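Local coordinates for protein putative Xylose isomerase (Rhodospirillum rubrum, PDB 3QXB) that probably acts as a sugar isomerase of the xylose isomerase-like TIM-barrel family, holding manganese and iron ions at the mouth of its barrel, at residues H255-Q260 and L299-A304; Q267-F272 and Q281-E286; G136-A141 and A147-I152; A94-N99 and A183-S188. One frame throughout, in Å; residues are numbered along the deposited sequence.

Interaction 1: H255-Q260 and L299-A304. With MN (manganese (II) ion), chain G; EDO (1,2-ethanediol), chain K.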
loop_
_atom_site.group_PDB
_atom_site.type_symbol
_atom_site.label_atom_id
_atom_site.label_comp_id
_atom_site.label_asym_id
_atom_site.label_seq_id
_atom_site.Cartn_x
_atom_site.Cartn_y
_atom_site.Cartn_z
ATOM N N HIS A 255 -13.883 0.623 4.027
ATOM C CA HIS A 255 -13.504 2.022 3.914
ATOM C C HIS A 255 -14.306 2.708 2.817
ATOM O O HIS A 255 -13.753 3.488 2.041
ATOM C CB HIS A 255 -11.994 2.188 3.660
ATOM C CG HIS A 255 -11.143 1.737 4.806
ATOM N ND1 HIS A 255 -10.891 2.533 5.903
ATOM C CD2 HIS A 255 -10.526 0.556 5.042
ATOM C CE1 HIS A 255 -10.161 1.858 6.768
ATOM N NE2 HIS A 255 -9.910 0.663 6.261
ATOM N N TRP A 256 -15.600 2.390 2.752
ATOM C CA TRP A 256 -16.495 3.055 1.841
ATOM C C TRP A 256 -16.759 4.450 2.336
ATOM O O TRP A 256 -16.610 4.754 3.524
ATOM C CB TRP A 256 -17.827 2.321 1.652
ATOM C CG TRP A 256 -17.734 1.014 0.920
ATOM C CD1 TRP A 256 -16.812 0.651 -0.028
ATOM C CD2 TRP A 256 -18.603 -0.106 1.073
ATOM N NE1 TRP A 256 -17.035 -0.632 -0.438
ATOM C CE2 TRP A 256 -18.132 -1.123 0.218
ATOM C CE3 TRP A 256 -19.718 -0.361 1.870
ATOM C CZ2 TRP A 256 -18.762 -2.378 0.121
ATOM C CZ3 TRP A 256 -20.357 -1.601 1.762
ATOM C CH2 TRP A 256 -19.876 -2.587 0.886
ATOM N N SER A 257 -17.159 5.307 1.408
ATOM C CA SER A 257 -17.594 6.640 1.787
ATOM C C SER A 257 -19.082 6.635 2.189
ATOM O O SER A 257 -19.782 5.641 2.014
ATOM C CB SER A 257 -17.351 7.576 0.628
ATOM O OG SER A 257 -18.493 7.632 -0.177
ATOM N N PHE A 258 -19.556 7.752 2.732
ATOM C CA PHE A 258 -20.905 7.851 3.226
ATOM C C PHE A 258 -21.972 8.180 2.171
ATOM O O PHE A 258 -23.144 8.408 2.495
ATOM C CB PHE A 258 -20.942 8.769 4.450
ATOM C CG PHE A 258 -20.139 8.232 5.604
ATOM C CD1 PHE A 258 -20.699 7.352 6.504
ATOM C CD2 PHE A 258 -18.781 8.551 5.733
ATOM C CE1 PHE A 258 -19.964 6.846 7.533
ATOM C CE2 PHE A 258 -18.048 8.045 6.748
ATOM C CZ PHE A 258 -18.615 7.192 7.646
ATOM N N THR A 259 -21.595 8.148 0.899
ATOM C CA THR A 259 -22.602 8.022 -0.161
ATOM C C THR A 259 -23.009 6.540 -0.412
ATOM O O THR A 259 -23.950 6.276 -1.172
ATOM C CB THR A 259 -22.121 8.640 -1.475
ATOM O OG1 THR A 259 -21.052 7.837 -1.996
ATOM C CG2 THR A 259 -21.643 10.111 -1.264
ATOM N N GLN A 260 -22.296 5.591 0.199
ATOM C CA GLN A 260 -22.555 4.167 0.024
ATOM C C GLN A 260 -23.471 3.575 1.120
ATOM O O GLN A 260 -23.434 4.021 2.272
ATOM C CB GLN A 260 -21.244 3.399 0.025
ATOM C CG GLN A 260 -20.311 3.773 -1.105
ATOM C CD GLN A 260 -21.006 3.706 -2.439
ATOM O OE1 GLN A 260 -21.294 4.735 -3.042
ATOM N NE2 GLN A 260 -21.324 2.497 -2.886
ATOM N N LEU A 299 -13.248 13.425 -5.730
ATOM C CA LEU A 299 -13.554 14.725 -5.111
ATOM C C LEU A 299 -15.057 14.905 -4.933
ATOM O O LEU A 299 -15.504 15.249 -3.833
ATOM C CB LEU A 299 -12.977 15.890 -5.928
ATOM C CG LEU A 299 -13.158 17.273 -5.259
ATOM C CD1 LEU A 299 -12.603 17.245 -3.855
ATOM C CD2 LEU A 299 -12.500 18.385 -6.097
ATOM N N ALA A 300 -15.833 14.650 -5.992
ATOM C CA ALA A 300 -17.291 14.795 -5.888
ATOM C C ALA A 300 -17.869 13.909 -4.805
ATOM O O ALA A 300 -18.754 14.308 -4.079
ATOM C CB ALA A 300 -18.013 14.518 -7.260
ATOM N N ASP A 301 -17.386 12.684 -4.730
ATOM C CA ASP A 301 -17.911 11.725 -3.756
ATOM C C ASP A 301 -17.557 12.079 -2.329
ATOM O O ASP A 301 -18.421 11.969 -1.420
ATOM C CB ASP A 301 -17.387 10.333 -4.078
ATOM C CG ASP A 301 -18.015 9.289 -3.222
ATOM O OD1 ASP A 301 -19.163 8.918 -3.521
ATOM O OD2 ASP A 301 -17.385 8.875 -2.241
HETATM N N MSE A 302 -16.307 12.518 -2.119
HETATM C CA MSE A 302 -15.852 12.988 -0.812
HETATM C C MSE A 302 -16.674 14.152 -0.277
HETATM O O MSE A 302 -17.008 14.170 0.892
HETATM C CB MSE A 302 -14.393 13.431 -0.843
HETATM C CG MSE A 302 -13.406 12.322 -0.626
HETATM SE SE MSE A 302 -13.475 11.373 1.013
HETATM C CE MSE A 302 -13.283 12.822 2.272
ATOM N N ILE A 303 -16.968 15.126 -1.140
ATOM C CA ILE A 303 -17.829 16.274 -0.782
ATOM C C ILE A 303 -19.220 15.801 -0.391
ATOM O O ILE A 303 -19.761 16.247 0.645
ATOM C CB ILE A 303 -17.943 17.282 -1.946
ATOM C CG1 ILE A 303 -16.596 17.927 -2.242
ATOM C CG2 ILE A 303 -18.955 18.412 -1.664
ATOM C CD1 ILE A 303 -16.562 18.653 -3.565
ATOM N N ALA A 304 -19.808 14.900 -1.181
ATOM C CA ALA A 304 -21.159 14.418 -0.879
ATOM C C ALA A 304 -21.092 13.599 0.408
ATOM O O ALA A 304 -21.999 13.632 1.204
ATOM C CB ALA A 304 -21.745 13.608 -2.029
HETATM MN MN MN G . -8.854 -0.424 7.766
HETATM C C1 EDO K . -15.236 4.454 -2.427
HETATM O O1 EDO K . -14.608 3.348 -3.027
HETATM C C2 EDO K . -16.517 3.866 -1.897
HETATM O O2 EDO K . -17.019 4.790 -0.980
HETATM O O HOH W 1 -7.514 1.335 8.456
HETATM O O HOH W 2 -7.144 -0.751 6.068
#

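Interaction 2: Q267-F272 and Q281-E286. With FE (Fe (III) ion), chain E.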
loop_
_atom_site.group_PDB
_atom_site.type_symbol
_atom_site.label_atom_id
_atom_site.label_comp_id
_atom_site.label_asym_id
_atom_site.label_seq_id
_atom_site.Cartn_x
_atom_site.Cartn_y
_atom_site.Cartn_z
ATOM N N GLN A 267 -26.123 8.969 11.222
ATOM C CA GLN A 267 -26.894 9.103 12.464
ATOM C C GLN A 267 -26.453 8.158 13.586
ATOM O O GLN A 267 -26.573 8.512 14.764
ATOM C CB GLN A 267 -28.401 8.903 12.224
ATOM C CG GLN A 267 -29.240 9.325 13.443
ATOM C CD GLN A 267 -29.053 10.788 13.810
ATOM O OE1 GLN A 267 -28.990 11.650 12.934
ATOM N NE2 GLN A 267 -28.966 11.080 15.103
ATOM N N ARG A 268 -26.020 6.949 13.223
ATOM C CA ARG A 268 -25.516 5.993 14.203
ATOM C C ARG A 268 -24.224 6.543 14.861
ATOM O O ARG A 268 -24.062 6.494 16.081
ATOM C CB ARG A 268 -25.292 4.630 13.534
ATOM C CG ARG A 268 -24.548 3.614 14.391
ATOM C CD ARG A 268 -24.070 2.411 13.583
ATOM N NE ARG A 268 -23.569 1.366 14.471
ATOM C CZ ARG A 268 -23.348 0.093 14.146
ATOM N NH1 ARG A 268 -23.600 -0.374 12.930
ATOM N NH2 ARG A 268 -22.882 -0.737 15.077
ATOM N N LEU A 269 -23.327 7.074 14.042
ATOM C CA LEU A 269 -22.146 7.780 14.532
ATOM C C LEU A 269 -22.516 8.937 15.463
ATOM O O LEU A 269 -21.958 9.042 16.538
ATOM C CB LEU A 269 -21.262 8.281 13.376
ATOM C CG LEU A 269 -20.589 7.281 12.414
ATOM C CD1 LEU A 269 -19.873 8.065 11.306
ATOM C CD2 LEU A 269 -19.566 6.366 13.144
ATOM N N GLN A 270 -23.479 9.781 15.096
ATOM C CA GLN A 270 -23.875 10.895 15.967
ATOM C C GLN A 270 -24.524 10.416 17.284
ATOM O O GLN A 270 -24.291 10.995 18.339
ATOM C CB GLN A 270 -24.809 11.839 15.218
ATOM C CG GLN A 270 -25.256 13.037 16.023
ATOM C CD GLN A 270 -24.109 13.962 16.335
ATOM O OE1 GLN A 270 -23.434 14.456 15.434
ATOM N NE2 GLN A 270 -23.873 14.202 17.610
ATOM N N ASP A 271 -25.306 9.344 17.215
ATOM C CA ASP A 271 -25.909 8.752 18.411
ATOM C C ASP A 271 -24.858 8.164 19.370
ATOM O O ASP A 271 -25.021 8.226 20.583
ATOM C CB ASP A 271 -26.935 7.664 18.041
ATOM C CG ASP A 271 -28.186 8.215 17.374
ATOM O OD1 ASP A 271 -28.510 9.419 17.545
ATOM O OD2 ASP A 271 -28.862 7.408 16.697
ATOM N N PHE A 272 -23.809 7.581 18.819
ATOM C CA PHE A 272 -22.709 7.065 19.614
ATOM C C PHE A 272 -21.973 8.216 20.260
ATOM O O PHE A 272 -21.689 8.189 21.468
ATOM C CB PHE A 272 -21.762 6.272 18.735
ATOM C CG PHE A 272 -20.593 5.710 19.460
ATOM C CD1 PHE A 272 -20.640 4.434 19.973
ATOM C CD2 PHE A 272 -19.418 6.442 19.576
ATOM C CE1 PHE A 272 -19.547 3.874 20.636
ATOM C CE2 PHE A 272 -18.300 5.899 20.243
ATOM C CZ PHE A 272 -18.380 4.606 20.792
ATOM N N GLN A 281 -12.477 13.653 20.881
ATOM C CA GLN A 281 -12.006 12.404 20.256
ATOM C C GLN A 281 -12.445 12.302 18.803
ATOM O O GLN A 281 -13.400 11.609 18.470
ATOM C CB GLN A 281 -12.465 11.197 21.061
ATOM C CG GLN A 281 -12.023 11.256 22.489
ATOM C CD GLN A 281 -13.057 11.909 23.391
ATOM O OE1 GLN A 281 -13.879 12.712 22.938
ATOM N NE2 GLN A 281 -13.021 11.560 24.666
ATOM N N THR A 282 -11.680 12.973 17.941
ATOM C CA THR A 282 -12.058 13.237 16.539
ATOM C C THR A 282 -12.451 11.968 15.776
ATOM O O THR A 282 -11.794 10.934 15.856
ATOM C CB THR A 282 -10.907 13.976 15.805
ATOM O OG1 THR A 282 -10.427 15.020 16.659
ATOM C CG2 THR A 282 -11.368 14.592 14.444
ATOM N N PHE A 283 -13.566 12.062 15.074
ATOM C CA PHE A 283 -14.004 11.047 14.145
ATOM C C PHE A 283 -13.390 11.454 12.789
ATOM O O PHE A 283 -13.959 12.298 12.048
ATOM C CB PHE A 283 -15.521 11.065 14.020
ATOM C CG PHE A 283 -16.295 10.340 15.100
ATOM C CD1 PHE A 283 -15.738 9.898 16.300
ATOM C CD2 PHE A 283 -17.658 10.150 14.919
ATOM C CE1 PHE A 283 -16.520 9.275 17.275
ATOM C CE2 PHE A 283 -18.440 9.517 15.874
ATOM C CZ PHE A 283 -17.892 9.073 17.052
ATOM N N PHE A 284 -12.224 10.886 12.469
ATOM C CA PHE A 284 -11.574 11.103 11.191
ATOM C C PHE A 284 -12.129 10.159 10.114
ATOM O O PHE A 284 -12.011 8.937 10.238
ATOM C CB PHE A 284 -10.060 10.836 11.286
ATOM C CG PHE A 284 -9.300 11.772 12.197
ATOM C CD1 PHE A 284 -9.010 13.065 11.821
ATOM C CD2 PHE A 284 -8.846 11.342 13.418
ATOM C CE1 PHE A 284 -8.261 13.898 12.666
ATOM C CE2 PHE A 284 -8.087 12.171 14.242
ATOM C CZ PHE A 284 -7.801 13.427 13.857
ATOM N N ALA A 285 -12.684 10.731 9.052
ATOM C CA ALA A 285 -13.133 9.954 7.921
ATOM C C ALA A 285 -11.902 9.403 7.253
ATOM O O ALA A 285 -11.021 10.181 6.906
ATOM C CB ALA A 285 -13.900 10.801 6.923
ATOM N N GLU A 286 -11.882 8.084 7.089
ATOM C CA GLU A 286 -10.808 7.363 6.435
ATOM C C GLU A 286 -11.395 6.534 5.302
ATOM O O GLU A 286 -11.769 5.361 5.478
ATOM C CB GLU A 286 -10.012 6.480 7.401
ATOM C CG GLU A 286 -8.753 5.939 6.737
ATOM C CD GLU A 286 -8.030 4.866 7.531
ATOM O OE1 GLU A 286 -8.643 4.163 8.323
ATOM O OE2 GLU A 286 -6.812 4.729 7.330
HETATM FE FE FE E . -8.115 2.980 9.979
HETATM O O HOH W 1 -7.514 1.335 8.456
HETATM O O HOH W 3 -5.927 3.441 9.537
#

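Interaction 3: G136-A141 and A147-I152. With ACT (acetate ion), chain P.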
loop_
_atom_site.group_PDB
_atom_site.type_symbol
_atom_site.label_atom_id
_atom_site.label_comp_id
_atom_site.label_asym_id
_atom_site.label_seq_id
_atom_site.Cartn_x
_atom_site.Cartn_y
_atom_site.Cartn_z
ATOM N N GLY A 136 1.460 -3.848 14.342
ATOM C CA GLY A 136 2.321 -4.769 13.568
ATOM C C GLY A 136 1.647 -6.096 13.327
ATOM O O GLY A 136 0.461 -6.275 13.650
ATOM N N SER A 137 2.391 -7.041 12.770
ATOM C CA SER A 137 1.783 -8.240 12.254
ATOM C C SER A 137 2.649 -9.464 12.417
ATOM O O SER A 137 3.834 -9.423 12.118
ATOM C CB SER A 137 1.495 -7.993 10.758
ATOM O OG SER A 137 0.806 -9.056 10.169
ATOM N N TYR A 138 2.050 -10.573 12.852
ATOM C CA TYR A 138 2.765 -11.846 12.958
ATOM C C TYR A 138 2.812 -12.548 11.629
ATOM O O TYR A 138 1.883 -12.484 10.852
ATOM C CB TYR A 138 2.085 -12.796 13.953
ATOM C CG TYR A 138 2.159 -12.358 15.386
ATOM C CD1 TYR A 138 3.365 -12.356 16.083
ATOM C CD2 TYR A 138 0.997 -11.949 16.072
ATOM C CE1 TYR A 138 3.426 -11.939 17.422
ATOM C CE2 TYR A 138 1.055 -11.558 17.422
ATOM C CZ TYR A 138 2.271 -11.534 18.080
ATOM O OH TYR A 138 2.297 -11.153 19.401
ATOM N N SER A 139 3.877 -13.287 11.406
ATOM C CA SER A 139 3.957 -14.154 10.247
ATOM C C SER A 139 2.931 -15.286 10.412
ATOM O O SER A 139 2.416 -15.502 11.507
ATOM C CB SER A 139 5.375 -14.720 10.070
ATOM O OG SER A 139 5.670 -15.710 11.037
ATOM N N ALA A 140 2.653 -16.001 9.334
ATOM C CA ALA A 140 1.694 -17.098 9.332
ATOM C C ALA A 140 2.048 -18.191 10.347
ATOM O O ALA A 140 1.179 -18.673 11.055
ATOM C CB ALA A 140 1.593 -17.711 7.905
ATOM N N ALA A 141 3.319 -18.587 10.399
ATOM C CA ALA A 141 3.809 -19.571 11.372
ATOM C C ALA A 141 3.723 -19.042 12.828
ATOM O O ALA A 141 3.170 -19.716 13.718
ATOM C CB ALA A 141 5.269 -20.005 11.019
ATOM N N ALA A 147 3.667 -19.148 22.239
ATOM C CA ALA A 147 4.987 -18.857 22.828
ATOM C C ALA A 147 5.746 -17.798 22.006
ATOM O O ALA A 147 6.318 -16.855 22.558
ATOM C CB ALA A 147 5.844 -20.167 22.947
ATOM N N ARG A 148 5.768 -17.981 20.689
ATOM C CA ARG A 148 6.386 -17.006 19.798
ATOM C C ARG A 148 5.643 -15.701 19.876
ATOM O O ARG A 148 6.278 -14.646 19.913
ATOM C CB ARG A 148 6.427 -17.492 18.333
ATOM C CG ARG A 148 7.542 -18.511 18.089
ATOM C CD ARG A 148 8.921 -17.855 17.930
ATOM N NE ARG A 148 9.005 -17.094 16.690
ATOM C CZ ARG A 148 9.991 -16.248 16.384
ATOM N NH1 ARG A 148 11.018 -16.047 17.211
ATOM N NH2 ARG A 148 9.966 -15.624 15.222
ATOM N N ARG A 149 4.314 -15.752 19.902
ATOM C CA ARG A 149 3.549 -14.515 19.965
ATOM C C ARG A 149 3.935 -13.706 21.205
ATOM O O ARG A 149 4.137 -12.472 21.125
ATOM C CB ARG A 149 2.045 -14.760 19.914
ATOM C CG ARG A 149 1.521 -15.128 18.530
ATOM C CD ARG A 149 0.057 -15.511 18.548
ATOM N NE ARG A 149 -0.818 -14.363 18.765
ATOM C CZ ARG A 149 -1.727 -13.914 17.899
ATOM N NH1 ARG A 149 -1.940 -14.526 16.735
ATOM N NH2 ARG A 149 -2.450 -12.849 18.211
ATOM N N GLU A 150 4.082 -14.406 22.330
ATOM C CA GLU A 150 4.417 -13.776 23.599
ATOM C C GLU A 150 5.816 -13.226 23.636
ATOM O O GLU A 150 6.028 -12.133 24.123
ATOM C CB GLU A 150 4.223 -14.747 24.775
ATOM C CG GLU A 150 2.962 -14.421 25.512
ATOM C CD GLU A 150 3.000 -13.001 26.120
ATOM O OE1 GLU A 150 4.088 -12.416 26.466
ATOM O OE2 GLU A 150 1.900 -12.436 26.181
ATOM N N GLU A 151 6.758 -14.004 23.126
ATOM C CA GLU A 151 8.143 -13.563 23.027
ATOM C C GLU A 151 8.250 -12.264 22.192
ATOM O O GLU A 151 8.928 -11.306 22.594
ATOM C CB GLU A 151 8.985 -14.690 22.403
ATOM C CG GLU A 151 10.459 -14.395 22.288
ATOM C CD GLU A 151 11.220 -15.448 21.490
ATOM O OE1 GLU A 151 10.602 -16.417 21.013
ATOM O OE2 GLU A 151 12.451 -15.284 21.352
ATOM N N ILE A 152 7.548 -12.242 21.068
ATOM C CA ILE A 152 7.641 -11.140 20.096
ATOM C C ILE A 152 6.969 -9.901 20.654
ATOM O O ILE A 152 7.499 -8.772 20.564
ATOM C CB ILE A 152 7.080 -11.581 18.727
ATOM C CG1 ILE A 152 7.953 -12.699 18.158
ATOM C CG2 ILE A 152 7.002 -10.441 17.747
ATOM C CD1 ILE A 152 7.323 -13.366 16.936
HETATM C C ACT P . -0.071 -11.581 22.013
HETATM O O ACT P . 0.328 -12.455 22.853
HETATM O OXT ACT P . -0.720 -11.905 20.961
HETATM C CH3 ACT P . 0.221 -10.149 22.300
#

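Interaction 4: A94-N99 and A183-S188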
loop_
_atom_site.group_PDB
_atom_site.type_symbol
_atom_site.label_atom_id
_atom_site.label_comp_id
_atom_site.label_asym_id
_atom_site.label_seq_id
_atom_site.Cartn_x
_atom_site.Cartn_y
_atom_site.Cartn_z
ATOM N N ALA A 94 1.401 2.124 2.662
ATOM C CA ALA A 94 2.843 1.842 2.476
ATOM C C ALA A 94 3.424 1.214 3.764
ATOM O O ALA A 94 4.132 0.191 3.717
ATOM C CB ALA A 94 3.588 3.109 2.112
ATOM N N SER A 95 3.046 1.826 4.888
ATOM C CA SER A 95 3.447 1.384 6.206
ATOM C C SER A 95 2.869 0.030 6.561
ATOM O O SER A 95 3.577 -0.823 7.063
ATOM C CB SER A 95 3.030 2.403 7.301
ATOM O OG SER A 95 3.379 1.918 8.609
ATOM N N TYR A 96 1.584 -0.163 6.305
ATOM C CA TYR A 96 0.865 -1.364 6.749
ATOM C C TYR A 96 1.244 -2.585 5.965
ATOM O O TYR A 96 0.943 -3.680 6.402
ATOM C CB TYR A 96 -0.641 -1.158 6.653
ATOM C CG TYR A 96 -1.463 -2.209 7.363
ATOM C CD1 TYR A 96 -1.318 -2.451 8.736
ATOM C CD2 TYR A 96 -2.383 -2.998 6.654
ATOM C CE1 TYR A 96 -2.088 -3.409 9.372
ATOM C CE2 TYR A 96 -3.163 -3.983 7.310
ATOM C CZ TYR A 96 -3.019 -4.160 8.666
ATOM O OH TYR A 96 -3.771 -5.133 9.292
ATOM N N THR A 97 1.888 -2.385 4.811
ATOM C CA THR A 97 2.453 -3.472 3.994
ATOM C C THR A 97 3.440 -4.386 4.735
ATOM O O THR A 97 3.559 -5.577 4.410
ATOM C CB THR A 97 3.111 -2.863 2.724
ATOM O OG1 THR A 97 2.073 -2.328 1.900
ATOM C CG2 THR A 97 3.878 -3.867 1.921
ATOM N N TYR A 98 4.107 -3.840 5.763
ATOM C CA TYR A 98 5.162 -4.541 6.499
ATOM C C TYR A 98 4.683 -4.929 7.891
ATOM O O TYR A 98 3.643 -4.412 8.373
ATOM C CB TYR A 98 6.418 -3.661 6.508
ATOM C CG TYR A 98 6.906 -3.391 5.061
ATOM C CD1 TYR A 98 7.525 -4.358 4.336
ATOM C CD2 TYR A 98 6.634 -2.200 4.426
ATOM C CE1 TYR A 98 7.958 -4.140 3.010
ATOM C CE2 TYR A 98 7.038 -1.970 3.107
ATOM C CZ TYR A 98 7.694 -2.928 2.411
ATOM O OH TYR A 98 8.059 -2.691 1.091
ATOM N N ASN A 99 5.440 -5.810 8.526
ATOM C CA ASN A 99 5.059 -6.473 9.761
ATOM C C ASN A 99 5.516 -5.735 11.009
ATOM O O ASN A 99 4.943 -5.900 12.064
ATOM C CB ASN A 99 5.519 -7.935 9.767
ATOM C CG ASN A 99 4.679 -8.816 8.830
ATOM O OD1 ASN A 99 4.617 -8.533 7.668
ATOM N ND2 ASN A 99 4.060 -9.908 9.348
ATOM N N ALA A 183 -6.809 -11.897 13.266
ATOM C CA ALA A 183 -6.321 -12.748 14.387
ATOM C C ALA A 183 -4.780 -12.932 14.338
ATOM O O ALA A 183 -4.165 -13.273 15.352
ATOM C CB ALA A 183 -7.003 -14.116 14.370
ATOM N N THR A 184 -4.176 -12.703 13.164
ATOM C CA THR A 184 -2.719 -12.783 12.975
ATOM C C THR A 184 -1.944 -11.487 13.412
ATOM O O THR A 184 -0.762 -11.388 13.224
ATOM C CB THR A 184 -2.399 -13.071 11.505
ATOM O OG1 THR A 184 -2.966 -12.022 10.701
ATOM C CG2 THR A 184 -2.943 -14.466 11.079
ATOM N N GLU A 185 -2.641 -10.501 13.951
ATOM C CA GLU A 185 -2.042 -9.253 14.404
ATOM C C GLU A 185 -2.548 -8.996 15.826
ATOM O O GLU A 185 -3.458 -9.671 16.309
ATOM C CB GLU A 185 -2.371 -8.102 13.440
ATOM C CG GLU A 185 -1.995 -8.468 11.969
ATOM C CD GLU A 185 -1.954 -7.290 10.993
ATOM O OE1 GLU A 185 -2.546 -6.246 11.298
ATOM O OE2 GLU A 185 -1.343 -7.418 9.908
ATOM N N PHE A 186 -1.889 -8.094 16.516
ATOM C CA PHE A 186 -2.286 -7.731 17.863
ATOM C C PHE A 186 -2.037 -6.260 17.983
ATOM O O PHE A 186 -1.013 -5.805 17.503
ATOM C CB PHE A 186 -1.410 -8.457 18.862
ATOM C CG PHE A 186 -1.691 -8.112 20.304
ATOM C CD1 PHE A 186 -1.017 -7.078 20.929
ATOM C CD2 PHE A 186 -2.592 -8.854 21.038
ATOM C CE1 PHE A 186 -1.251 -6.768 22.286
ATOM C CE2 PHE A 186 -2.829 -8.571 22.381
ATOM C CZ PHE A 186 -2.164 -7.520 23.010
ATOM N N PRO A 187 -2.941 -5.503 18.636
ATOM C CA PRO A 187 -4.243 -5.889 19.177
ATOM C C PRO A 187 -5.320 -5.982 18.094
ATOM O O PRO A 187 -5.347 -5.195 17.146
ATOM C CB PRO A 187 -4.557 -4.755 20.155
ATOM C CG PRO A 187 -3.864 -3.570 19.569
ATOM C CD PRO A 187 -2.627 -4.089 18.920
ATOM N N SER A 188 -6.194 -6.960 18.244
ATOM C CA SER A 188 -7.270 -7.181 17.340
ATOM C C SER A 188 -8.586 -6.896 18.029
ATOM O O SER A 188 -9.318 -5.992 17.636
ATOM C CB SER A 188 -7.201 -8.639 16.865
ATOM O OG SER A 188 -8.259 -8.928 15.958
#

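Interaction 1: H255-Q260 and L299-A304
Thr-259 and Asp-301 carry most of this contact, with Ser-257 as the third partner, and together they illustrate how one carboxylate can tie a loop to a helix. Both oxygens of Asp-301 are used. Ser-257 donates from OG to OD2 of Asp-301 at 2.7 Å, meeting the syn lone pair; Thr-259 donates from OG1 to OD1 of the same Asp-301, also at 2.7 Å and on the syn side, 17° out of the carboxylate plane. With one bond to each oxygen, the carboxylate has little freedom to rotate. It reaches the loop because CG of Asp-301 lies anti to the backbone N (chi1 -173°), while Tyr-289 gives OD2 a second bond through its hydroxyl. The methyl of Thr-259 does separate work: its CG2 rests 3.6 Å from CB of Ala-304, nearly one helical turn further on. Ser-257 to Gln-260 form a type I beta turn, closed by Gln-260 N to Ser-257 O at 3.1 Å. Just before this turn, His-255 NE2 binds manganese at 2.1 Å, with His-216 and Asp-253 as further protein ligands. The arrangement thus joins a metal-bearing loop that follows strand 240-245 to helix 295-310, the last helix of the TIM barrel.

Interaction 2: Q267-F272 and Q281-E286
The helical segment 267-272 runs beside strand 283-285, with the CA atoms of Leu-269 and Phe-283 as the nearest pair at 8.8 Å, a spacing bridged by side chains without any hydrogen bond between the segments. Phe-283 supplies the larger part of the contact. Its ring points an edge at the helix: CE2 of Phe-283 comes 3.6 Å from the carbonyl O of Leu-269, which lies in the ring plane, and 4.0 Å from CB of Leu-269. Next along that edge, CZ of Phe-283 meets CD2 of Phe-272 at 4.0 Å. Phe-272 reaches it with CG anti to the backbone N (chi1 180°), and the two side chains cross obliquely. Replacing Phe-283 with an alanine would probably open a gap between helix and strand, depriving Leu-269 and Phe-272 of their shared apolar partner. Beyond the strand, Glu-286 extends to bind iron through OE1 at 2.1 Å, with Glu-178, Asp-213 and His-244 as the other protein ligands. Such helix-on-strand packing is characteristic of the beta-alpha-beta unit, here the last one of a TIM barrel whose strand leads into the metal site.

Interaction 3: G136-A141 and A147-I152
The ring of Tyr-138 lies under the side chain of Arg-149, whose CG sits over one face, 3.7 Å from the ring centroid and 12° off its normal, a well-centred CH-pi contact. Tyr-138 belongs to the loop after strand 130-133 of the TIM barrel, Arg-149 to helix 146-170, reached through the short helix 140-143. Further out, CE2 of Tyr-138 lies under one face of the Arg-149 guanidinium, toward its rim, the two planes tilted 38° apart. A bend at chi3 brings the guanidinium there, and NH1 is held by the carbonyls of Ala-143 and Ala-183. On another side, CB of Ile-152 meets the ring edge of Tyr-138, 3.9 Å from CE1. With a leucine in place of Tyr-138, the aliphatic part of Arg-149 is likely to lose its aromatic platform, and the carbonyl of Arg-149 its hydroxyl donor. An acetate, probably from the crystallisation liquor, lies at the guanidinium edge, where NE of Arg-149 donates a hydrogen bond to OXT of the acetate at 3.3 Å. Finally, the phenol anchors the ring to the helix backbone: OH of Tyr-138 donates to O of Arg-149 at 2.8 Å, approaching from 36° above the carbonyl plane.

Interaction 4: A94-N99 and A183-S188
Two connections at the metal-bearing mouth of the TIM barrel, the short helix after strand 85-90 and the loop after strand 174-177, are joined here by a single short hydrogen bond. Tyr-96, on the short helix 93-96, donates from OH to OE1 of Glu-185 at 2.6 Å. The two side chains come from opposite directions, and the phenol reaches OE1 from above the carboxylate plane, 35° out of it. OE1 lies at the edge of the Tyr-96 ring, near its plane, and the ring and carboxylate planes stand 74° apart. Glu-185 spans the distance because its chain is extended beyond CG (chi2 -165°). Its second oxygen has other work, hydrogen-bonded to OG of Ser-137 and in a salt bridge with Lys-31 of the second subunit. That same lysine makes a cation-pi contact with the ring of Tyr-96, and its charge would probably favour an ionised Glu-185. The small interface is therefore polar in character, with both partners tied to the neighbouring chain. Tyr-96 also stands near the manganese ligands, its side chain about 6 Å from that of His-216. The arrangement is that of a TIM-barrel mouth where loops bordering a metal site meet a subunit interface.

Interactions 4 and 3 come first along the chain, the segments of 3 falling between those of 4; interactions 1 and 2 follow, with 2 likewise bracketed by 1. All four are arranged around one eight-stranded parallel barrel. Interactions 3 and 4, with centres about 11 Å apart, touch through bonds such as Ser-137 O to Asn-99 ND2, and both reach the second subunit. Interactions 1 and 2, with centres about 15 Å apart, belong to the closing part of the barrel and share a water between the manganese and iron sites, besides a probable bond from His-255 ND1 to Glu-286 O. Centres of interactions 1 and 3 lie about 37 Å apart, on opposite sides of the chain's centre. One group thus faces the dimer partner while the other supplies metal ligands.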